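Local coordinates for protein dipeptidase AC. Metallo peptidase. MEROPS family M19 (Rhodobacter sphaeroides, PDB 3FDG) that probably hydrolyses dipeptides as a metal-dependent dipeptidase of peptidase family M19, built on a TIM-barrel fold with two metal ions in its active site, at residues Asp13-Leu18 / Phe53-Pro58; Leu40-Glu45 / Ile314-Gly319; Val163-Thr168 / Leu208-Glu213. All coordinates share one frame; numbering follows the deposited sequence.

Contact 1 (Asp13-Leu18 / Phe53-Pro58); sequences DFLLRL and FAIYVP. With MG (magnesium ion), chain E.
The magnesium ion, at 2.2 Å, and a hydrogen bond from water 1 both hold Asp13 OD1, and the methyl CB of Ala54 packs against it at 3.5 Å. OD2 of Asp13 binds the same magnesium ion at 2.0 Å, so the carboxylate is bidentate; water 3, His11 and Glu137 complete the site. Water 1 also donates to Ala54 O, at 2.8 Å, and water 2, which accepts from Leu15 N, probably also bonds that carbonyl. The two waters tie the strand's carbonyl to the metal ligand and to the first turn of the helix, beside direct apolar contact. Leu15 carries its CG beside the backbone N and anti to the carbonyl carbon (chi1 -70°), which brings CD1 to 3.5 Å from Ala54 O and close to Phe53 CB and Ile55 CG1. One residue on, Leu16 divides its methyls: CD2 meets the edge of the Tyr56 ring near its plane, while CD1 slides past Pro58 CG at 3.6 Å. The helix axis of 14-18 crosses strand 53-56 at -54°, 7.8 Å away. Met104 of helix 87-108 covers Leu15 and Phe53, Ile28 of helix 25-31 packs on Phe14, and strand 130-137 runs parallel beside strand 48-56.

Contact 2 (Leu40-Glu45 / Ile314-Gly319); sequences LPRMKE and IADVTG
Arg42 NH1 reaches Asp316 OD2 in a 2.9 Å salt bridge that is noticeably bent, with an N-H...O angle of 137°. The carboxylate is met on its anti side, 30° out of its plane, and the guanidinium plane stands 71° from it, so a single N-H makes the link rather than a flat two-pronged pair. The same NH1 also bonds Gly36 O, NE forms a salt bridge with Asp39, the stronger partner of this arginine, and NH2 too is hydrogen-bonded to a residue adjoining the segments. The other oxygen, Asp316 OD1, turns back on its own loop: its syn lone pair takes the Thr318 hydroxyl, OG1 to OD1 2.6 Å, and Thr318 N adds a weak bond to it. With its hydroxyl thus engaged, Thr318 turns its methyl CG2 to the helix, 3.6 Å from Arg42 CG and 3.5 Å from Glu45 OE1. Val317 CG1 lies 3.4 Å from Arg42 O, packing on the backbone carbonyl and the base of the arginine side chain. Two aspartates, Asp39 and Asp316, therefore flank one guanidinium, which probably offsets their negative charge and links helix 40-46 electrostatically to the 3-10 turn at 317-319, while the methyls of Val317 and Thr318 add van der Waals contact to the helix.

Contact 3 (Val163-Thr168 / Leu208-Glu213); sequences VWSRPT and LSHLNE. With MG (magnesium ion), chain F.
Neither segment is regular helix or strand where Trp164 and His210 come together, their CA atoms 5.3 Å apart. Ser165 is the centre of an inverse gamma turn, and Leu208 to Leu211 form a type II beta turn closed by Leu211 N to Leu208 O. Water 4 spans the two backbones, donating to Val163 O and to Ser209 O, each at 2.9 Å. The ring of His210 is held from several directions. At one edge, ND1 donates to Ser165 OG over 2.9 Å, nearly straight at 174° and close to the ring plane. The remaining ring nitrogen, NE2, binds the magnesium ion at 2.2 Å. This is the second metal of the binuclear centre carried by the TIM-barrel fold of the M19 peptidases; Glu137 and His231 are its other protein ligands, while waters 5 and 6 occupy further positions. Ser165 is a second-shell residue here: its OG also bonds Val174 O, so the hydroxyl ties the histidine to a later part of the loop that carries the serine. An alanine in its place would leave His210 ND1 without this acceptor and is likely to let the imidazole turn more easily on its metal. Trp164 CD1 sits 3.3 Å over one face of the imidazole, offset toward the rim, with the two planes inclined at 48°. Having CG anti to the backbone N (chi1 -179°) carries the indole to that face although the CB leads away from the other segment. In the indole plane, NE1 donates to water 5, itself a magnesium ligand. At the start of the segment, Val163 CG2 presses tightly on Leu211 CA at 3.5 Å and touches Leu211 CD1, the two side chains crossing at about a right angle.

Overall arrangement
Contacts 1 and 3 each supply a ligand to the binuclear centre, Asp13 to one magnesium ion and His210 to the other, and Glu137 bridges the two ions. Their centres are about 17 Å apart, yet they touch: Val57 O lies 2.8 Å from Arg166 NH1, a probable hydrogen bond, and Tyr56 OH comes to 3.2 Å from Trp164 CH2. Contact 2 stands farther off, the side chain of Met43 about 14 Å from a bound magnesium ion. It still joins contact 1 through packing of Met43 CE on Phe53 CZ, at 3.8 Å. Contacts 2 and 3 lie on opposite sides of the chain's centre, with nearest atoms about 16 Å apart.

Contact 1 (Asp13-Leu18 / Phe53-Pro58)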
# COMPACT_ATOMS: atom_id res chain seq x y z
N ASP B 13 -13.25 -11.81 -9.72
CA ASP B 13 -12.01 -12.32 -9.19
C ASP B 13 -10.96 -12.49 -10.28
O ASP B 13 -10.10 -13.40 -10.19
CB ASP B 13 -12.28 -13.67 -8.49
CG ASP B 13 -13.02 -13.48 -7.14
OD1 ASP B 13 -12.44 -12.86 -6.25
OD2 ASP B 13 -14.17 -13.92 -6.98
N PHE B 14 -10.99 -11.60 -11.26
CA PHE B 14 -9.98 -11.56 -12.32
C PHE B 14 -8.55 -11.50 -11.74
O PHE B 14 -7.66 -12.15 -12.25
CB PHE B 14 -10.24 -10.40 -13.29
CG PHE B 14 -9.25 -10.33 -14.40
CD1 PHE B 14 -9.28 -11.30 -15.44
CD2 PHE B 14 -8.27 -9.31 -14.42
CE1 PHE B 14 -8.36 -11.23 -16.48
CE2 PHE B 14 -7.34 -9.22 -15.43
CZ PHE B 14 -7.36 -10.18 -16.50
N LEU B 15 -8.32 -10.76 -10.65
CA LEU B 15 -6.94 -10.64 -10.13
C LEU B 15 -6.38 -12.01 -9.71
O LEU B 15 -5.17 -12.22 -9.68
CB LEU B 15 -6.92 -9.68 -8.92
CG LEU B 15 -7.16 -8.23 -9.36
CD1 LEU B 15 -7.33 -7.39 -8.03
CD2 LEU B 15 -6.00 -7.65 -10.19
N LEU B 16 -7.25 -12.94 -9.36
CA LEU B 16 -6.79 -14.27 -8.96
C LEU B 16 -6.12 -14.99 -10.14
O LEU B 16 -5.13 -15.77 -9.97
CB LEU B 16 -7.98 -15.07 -8.38
CG LEU B 16 -7.75 -16.42 -7.71
CD1 LEU B 16 -6.81 -16.22 -6.51
CD2 LEU B 16 -9.13 -17.00 -7.28
N ARG B 17 -6.63 -14.71 -11.33
CA ARG B 17 -6.03 -15.33 -12.55
C ARG B 17 -4.64 -14.80 -12.80
O ARG B 17 -3.77 -15.53 -13.30
CB ARG B 17 -6.94 -15.13 -13.76
CG ARG B 17 -8.30 -15.89 -13.56
CD ARG B 17 -9.20 -15.83 -14.76
NE ARG B 17 -8.50 -15.97 -16.06
CZ ARG B 17 -8.86 -15.32 -17.16
NH1 ARG B 17 -9.92 -14.49 -17.12
NH2 ARG B 17 -8.18 -15.48 -18.30
N LEU B 18 -4.45 -13.54 -12.43
CA LEU B 18 -3.18 -12.90 -12.54
C LEU B 18 -2.21 -13.38 -11.45
O LEU B 18 -1.03 -13.57 -11.72
CB LEU B 18 -3.36 -11.36 -12.49
CG LEU B 18 -4.12 -10.63 -13.61
CD1 LEU B 18 -4.40 -9.10 -13.45
CD2 LEU B 18 -3.87 -11.11 -15.04
N PHE B 53 -12.86 -4.96 -8.33
CA PHE B 53 -11.88 -6.03 -8.56
C PHE B 53 -11.41 -6.47 -7.21
O PHE B 53 -10.69 -5.74 -6.52
CB PHE B 53 -10.70 -5.53 -9.43
CG PHE B 53 -11.08 -5.38 -10.86
CD1 PHE B 53 -10.69 -6.34 -11.80
CD2 PHE B 53 -11.88 -4.28 -11.27
CE1 PHE B 53 -11.10 -6.22 -13.15
CE2 PHE B 53 -12.29 -4.12 -12.57
CZ PHE B 53 -11.92 -5.10 -13.55
N ALA B 54 -11.78 -7.70 -6.86
CA ALA B 54 -11.45 -8.27 -5.53
C ALA B 54 -10.00 -8.72 -5.38
O ALA B 54 -9.44 -9.47 -6.23
CB ALA B 54 -12.33 -9.47 -5.26
N ILE B 55 -9.42 -8.26 -4.29
CA ILE B 55 -8.19 -8.80 -3.74
C ILE B 55 -8.69 -9.86 -2.75
O ILE B 55 -9.31 -9.58 -1.73
CB ILE B 55 -7.34 -7.76 -3.02
CG1 ILE B 55 -6.84 -6.65 -4.00
CG2 ILE B 55 -6.15 -8.46 -2.32
CD1 ILE B 55 -6.35 -5.40 -3.30
N TYR B 56 -8.40 -11.11 -3.07
CA TYR B 56 -8.94 -12.18 -2.31
C TYR B 56 -7.78 -13.13 -2.06
O TYR B 56 -7.20 -13.61 -3.04
CB TYR B 56 -10.00 -12.89 -3.13
CG TYR B 56 -10.20 -14.31 -2.68
CD1 TYR B 56 -10.67 -14.57 -1.39
CD2 TYR B 56 -9.86 -15.39 -3.52
CE1 TYR B 56 -10.84 -15.87 -0.92
CE2 TYR B 56 -10.03 -16.72 -3.07
CZ TYR B 56 -10.52 -16.93 -1.77
OH TYR B 56 -10.68 -18.18 -1.25
N VAL B 57 -7.49 -13.44 -0.79
CA VAL B 57 -6.32 -14.33 -0.49
C VAL B 57 -6.78 -15.80 -0.45
O VAL B 57 -7.52 -16.20 0.42
CB VAL B 57 -5.65 -13.88 0.83
CG1 VAL B 57 -4.54 -14.88 1.29
CG2 VAL B 57 -5.13 -12.44 0.69
N PRO B 58 -6.35 -16.62 -1.43
CA PRO B 58 -6.92 -17.97 -1.38
C PRO B 58 -6.38 -18.90 -0.25
O PRO B 58 -5.26 -18.76 0.23
CB PRO B 58 -6.59 -18.56 -2.76
CG PRO B 58 -5.55 -17.61 -3.39
CD PRO B 58 -5.28 -16.47 -2.43
MG MG E . -14.19 -13.29 -5.04
O HOH W 1 -9.74 -12.25 -6.55
O HOH W 2 -10.25 -9.25 -9.13
O HOH W 3 -13.25 -15.01 -4.43

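Contact 2 (Leu40-Glu45 / Ile314-Gly319)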
# COMPACT_ATOMS: atom_id res chain seq x y z
N LEU B 40 -9.57 -7.69 -21.09
CA LEU B 40 -9.94 -6.34 -21.61
C LEU B 40 -10.76 -6.38 -22.96
O LEU B 40 -11.82 -5.73 -23.05
CB LEU B 40 -8.70 -5.45 -21.71
CG LEU B 40 -8.97 -3.96 -22.08
CD1 LEU B 40 -10.18 -3.42 -21.27
CD2 LEU B 40 -7.71 -3.10 -21.86
N PRO B 41 -10.33 -7.20 -23.96
CA PRO B 41 -11.17 -7.20 -25.21
C PRO B 41 -12.59 -7.69 -25.02
O PRO B 41 -13.53 -7.10 -25.57
CB PRO B 41 -10.41 -8.13 -26.19
CG PRO B 41 -8.99 -8.17 -25.64
CD PRO B 41 -9.06 -7.94 -24.13
N ARG B 42 -12.76 -8.75 -24.23
CA ARG B 42 -14.10 -9.29 -23.97
C ARG B 42 -14.96 -8.34 -23.14
O ARG B 42 -16.18 -8.30 -23.34
CB ARG B 42 -14.03 -10.70 -23.34
CG ARG B 42 -13.67 -11.79 -24.40
CD ARG B 42 -13.72 -13.23 -23.87
NE ARG B 42 -12.83 -13.46 -22.74
CZ ARG B 42 -12.98 -14.42 -21.83
NH1 ARG B 42 -13.98 -15.30 -21.90
NH2 ARG B 42 -12.10 -14.51 -20.84
N MET B 43 -14.33 -7.60 -22.21
CA MET B 43 -15.05 -6.55 -21.47
C MET B 43 -15.71 -5.55 -22.43
O MET B 43 -16.90 -5.27 -22.33
CB MET B 43 -14.11 -5.77 -20.53
CG MET B 43 -13.82 -6.48 -19.13
SD MET B 43 -12.46 -5.59 -18.28
CE MET B 43 -12.23 -6.76 -16.90
N LYS B 44 -14.93 -5.04 -23.36
CA LYS B 44 -15.42 -4.13 -24.40
C LYS B 44 -16.53 -4.79 -25.24
O LYS B 44 -17.61 -4.21 -25.44
CB LYS B 44 -14.24 -3.64 -25.27
CG LYS B 44 -13.09 -2.96 -24.49
CD LYS B 44 -13.55 -1.89 -23.49
CE LYS B 44 -14.39 -0.76 -24.12
NZ LYS B 44 -14.54 0.35 -23.10
N GLU B 45 -16.30 -6.03 -25.66
CA GLU B 45 -17.28 -6.79 -26.42
C GLU B 45 -18.61 -6.97 -25.69
O GLU B 45 -19.66 -6.78 -26.29
CB GLU B 45 -16.71 -8.16 -26.77
CG GLU B 45 -17.65 -9.00 -27.59
CD GLU B 45 -17.02 -10.33 -28.03
OE1 GLU B 45 -15.82 -10.57 -27.72
OE2 GLU B 45 -17.76 -11.11 -28.65
N ILE B 314 -25.00 -17.25 -19.91
CA ILE B 314 -24.09 -16.12 -19.73
C ILE B 314 -22.68 -16.50 -20.21
O ILE B 314 -22.17 -15.88 -21.16
CB ILE B 314 -24.10 -15.57 -18.28
CG1 ILE B 314 -25.52 -15.17 -17.88
CG2 ILE B 314 -23.18 -14.32 -18.20
CD1 ILE B 314 -25.70 -14.71 -16.35
N ALA B 315 -22.09 -17.51 -19.56
CA ALA B 315 -20.83 -18.18 -19.94
C ALA B 315 -19.55 -17.40 -19.65
O ALA B 315 -18.59 -17.96 -19.15
CB ALA B 315 -20.85 -18.71 -21.42
N ASP B 316 -19.55 -16.10 -19.96
CA ASP B 316 -18.43 -15.19 -19.65
C ASP B 316 -18.98 -13.78 -19.82
O ASP B 316 -20.20 -13.59 -19.99
CB ASP B 316 -17.24 -15.44 -20.57
CG ASP B 316 -17.55 -15.11 -22.01
OD1 ASP B 316 -18.61 -14.54 -22.27
OD2 ASP B 316 -16.75 -15.45 -22.89
N VAL B 317 -18.09 -12.79 -19.80
CA VAL B 317 -18.53 -11.38 -19.81
C VAL B 317 -19.16 -11.05 -21.19
O VAL B 317 -19.99 -10.17 -21.28
CB VAL B 317 -17.34 -10.40 -19.49
CG1 VAL B 317 -16.33 -10.36 -20.65
CG2 VAL B 317 -17.80 -8.97 -19.20
N THR B 318 -18.80 -11.78 -22.26
CA THR B 318 -19.48 -11.51 -23.53
C THR B 318 -20.98 -11.93 -23.50
O THR B 318 -21.72 -11.62 -24.43
CB THR B 318 -18.77 -12.16 -24.77
OG1 THR B 318 -18.93 -13.57 -24.70
CG2 THR B 318 -17.29 -11.82 -24.76
N GLY B 319 -21.42 -12.58 -22.43
CA GLY B 319 -22.82 -12.98 -22.31
C GLY B 319 -23.72 -11.94 -21.63
O GLY B 319 -24.93 -12.17 -21.46

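Contact 3 (Val163-Thr168 / Leu208-Glu213)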
# COMPACT_ATOMS: atom_id res chain seq x y z
N VAL B 163 -14.95 -10.56 6.01
CA VAL B 163 -14.64 -12.01 5.91
C VAL B 163 -14.94 -12.58 4.52
O VAL B 163 -15.83 -12.12 3.83
CB VAL B 163 -15.43 -12.84 6.95
CG1 VAL B 163 -15.17 -12.32 8.34
CG2 VAL B 163 -16.99 -12.80 6.63
N TRP B 164 -14.22 -13.63 4.18
CA TRP B 164 -14.62 -14.53 3.17
C TRP B 164 -15.31 -15.67 3.96
O TRP B 164 -15.72 -15.48 5.12
CB TRP B 164 -13.36 -15.00 2.37
CG TRP B 164 -13.68 -15.93 1.28
CD1 TRP B 164 -14.48 -15.70 0.21
CD2 TRP B 164 -13.24 -17.31 1.17
NE1 TRP B 164 -14.56 -16.85 -0.58
CE2 TRP B 164 -13.81 -17.84 -0.01
CE3 TRP B 164 -12.41 -18.11 1.93
CZ2 TRP B 164 -13.58 -19.16 -0.43
CZ3 TRP B 164 -12.18 -19.41 1.52
CH2 TRP B 164 -12.77 -19.93 0.35
N SER B 165 -15.43 -16.84 3.34
CA SER B 165 -16.09 -17.98 4.00
C SER B 165 -14.98 -18.78 4.72
O SER B 165 -14.59 -19.86 4.26
CB SER B 165 -16.83 -18.80 2.92
OG SER B 165 -18.13 -18.24 2.58
N ARG B 166 -14.50 -18.22 5.84
CA ARG B 166 -13.24 -18.55 6.57
C ARG B 166 -13.09 -17.60 7.79
O ARG B 166 -13.30 -16.39 7.64
CB ARG B 166 -12.06 -18.37 5.62
CG ARG B 166 -10.61 -18.61 6.19
CD ARG B 166 -9.62 -18.59 5.00
NE ARG B 166 -9.52 -17.21 4.46
CZ ARG B 166 -9.10 -16.90 3.24
NH1 ARG B 166 -8.70 -17.86 2.41
NH2 ARG B 166 -9.07 -15.62 2.86
N PRO B 167 -12.77 -18.12 9.00
CA PRO B 167 -12.69 -17.27 10.21
C PRO B 167 -11.53 -16.25 10.12
O PRO B 167 -10.47 -16.59 9.55
CB PRO B 167 -12.40 -18.28 11.32
CG PRO B 167 -11.76 -19.42 10.65
CD PRO B 167 -12.44 -19.53 9.32
N THR B 168 -11.74 -15.03 10.65
CA THR B 168 -10.72 -13.96 10.66
C THR B 168 -10.63 -13.37 12.08
O THR B 168 -11.41 -13.75 12.95
CB THR B 168 -11.01 -12.84 9.63
OG1 THR B 168 -12.04 -11.96 10.13
CG2 THR B 168 -11.40 -13.40 8.27
N LEU B 208 -20.99 -7.12 2.91
CA LEU B 208 -21.49 -8.17 3.82
C LEU B 208 -21.58 -9.56 3.17
O LEU B 208 -21.89 -10.53 3.84
CB LEU B 208 -22.89 -7.82 4.34
CG LEU B 208 -23.00 -6.43 5.02
CD1 LEU B 208 -24.40 -6.02 5.39
CD2 LEU B 208 -22.10 -6.40 6.24
N SER B 209 -21.33 -9.66 1.87
CA SER B 209 -21.31 -10.98 1.24
C SER B 209 -20.27 -11.87 1.92
O SER B 209 -19.14 -11.40 2.15
CB SER B 209 -20.99 -10.88 -0.26
OG SER B 209 -22.11 -10.31 -0.93
N HIS B 210 -20.67 -13.12 2.19
CA HIS B 210 -19.88 -14.14 2.94
C HIS B 210 -20.02 -13.97 4.45
O HIS B 210 -19.80 -14.91 5.20
CB HIS B 210 -18.37 -14.14 2.57
CG HIS B 210 -18.10 -14.59 1.17
ND1 HIS B 210 -18.00 -15.92 0.82
CD2 HIS B 210 -17.85 -13.88 0.04
CE1 HIS B 210 -17.74 -16.02 -0.48
NE2 HIS B 210 -17.63 -14.80 -0.97
N LEU B 211 -20.33 -12.79 4.93
CA LEU B 211 -20.47 -12.63 6.37
C LEU B 211 -21.71 -13.42 6.88
O LEU B 211 -22.73 -13.48 6.17
CB LEU B 211 -20.60 -11.13 6.66
CG LEU B 211 -20.62 -10.70 8.13
CD1 LEU B 211 -19.31 -11.13 8.90
CD2 LEU B 211 -20.81 -9.21 8.28
N ASN B 212 -21.62 -14.03 8.09
CA ASN B 212 -22.75 -14.81 8.63
C ASN B 212 -23.81 -13.92 9.26
O ASN B 212 -23.63 -12.67 9.32
CB ASN B 212 -22.30 -15.94 9.59
CG ASN B 212 -21.70 -15.42 10.91
OD1 ASN B 212 -21.90 -14.24 11.30
ND2 ASN B 212 -20.96 -16.28 11.59
N GLU B 213 -24.93 -14.50 9.66
CA GLU B 213 -26.03 -13.66 10.09
C GLU B 213 -25.73 -12.79 11.33
O GLU B 213 -26.16 -11.63 11.39
CB GLU B 213 -27.31 -14.51 10.32
CG GLU B 213 -28.56 -13.61 10.38
CD GLU B 213 -29.87 -14.40 10.23
OE1 GLU B 213 -29.85 -15.54 9.72
OE2 GLU B 213 -30.93 -13.87 10.57
MG MG F . -17.00 -14.30 -2.99
O HOH W 4 -16.48 -10.60 1.44
O HOH W 5 -15.68 -16.30 -2.82
O HOH W 6 -18.49 -15.87 -3.82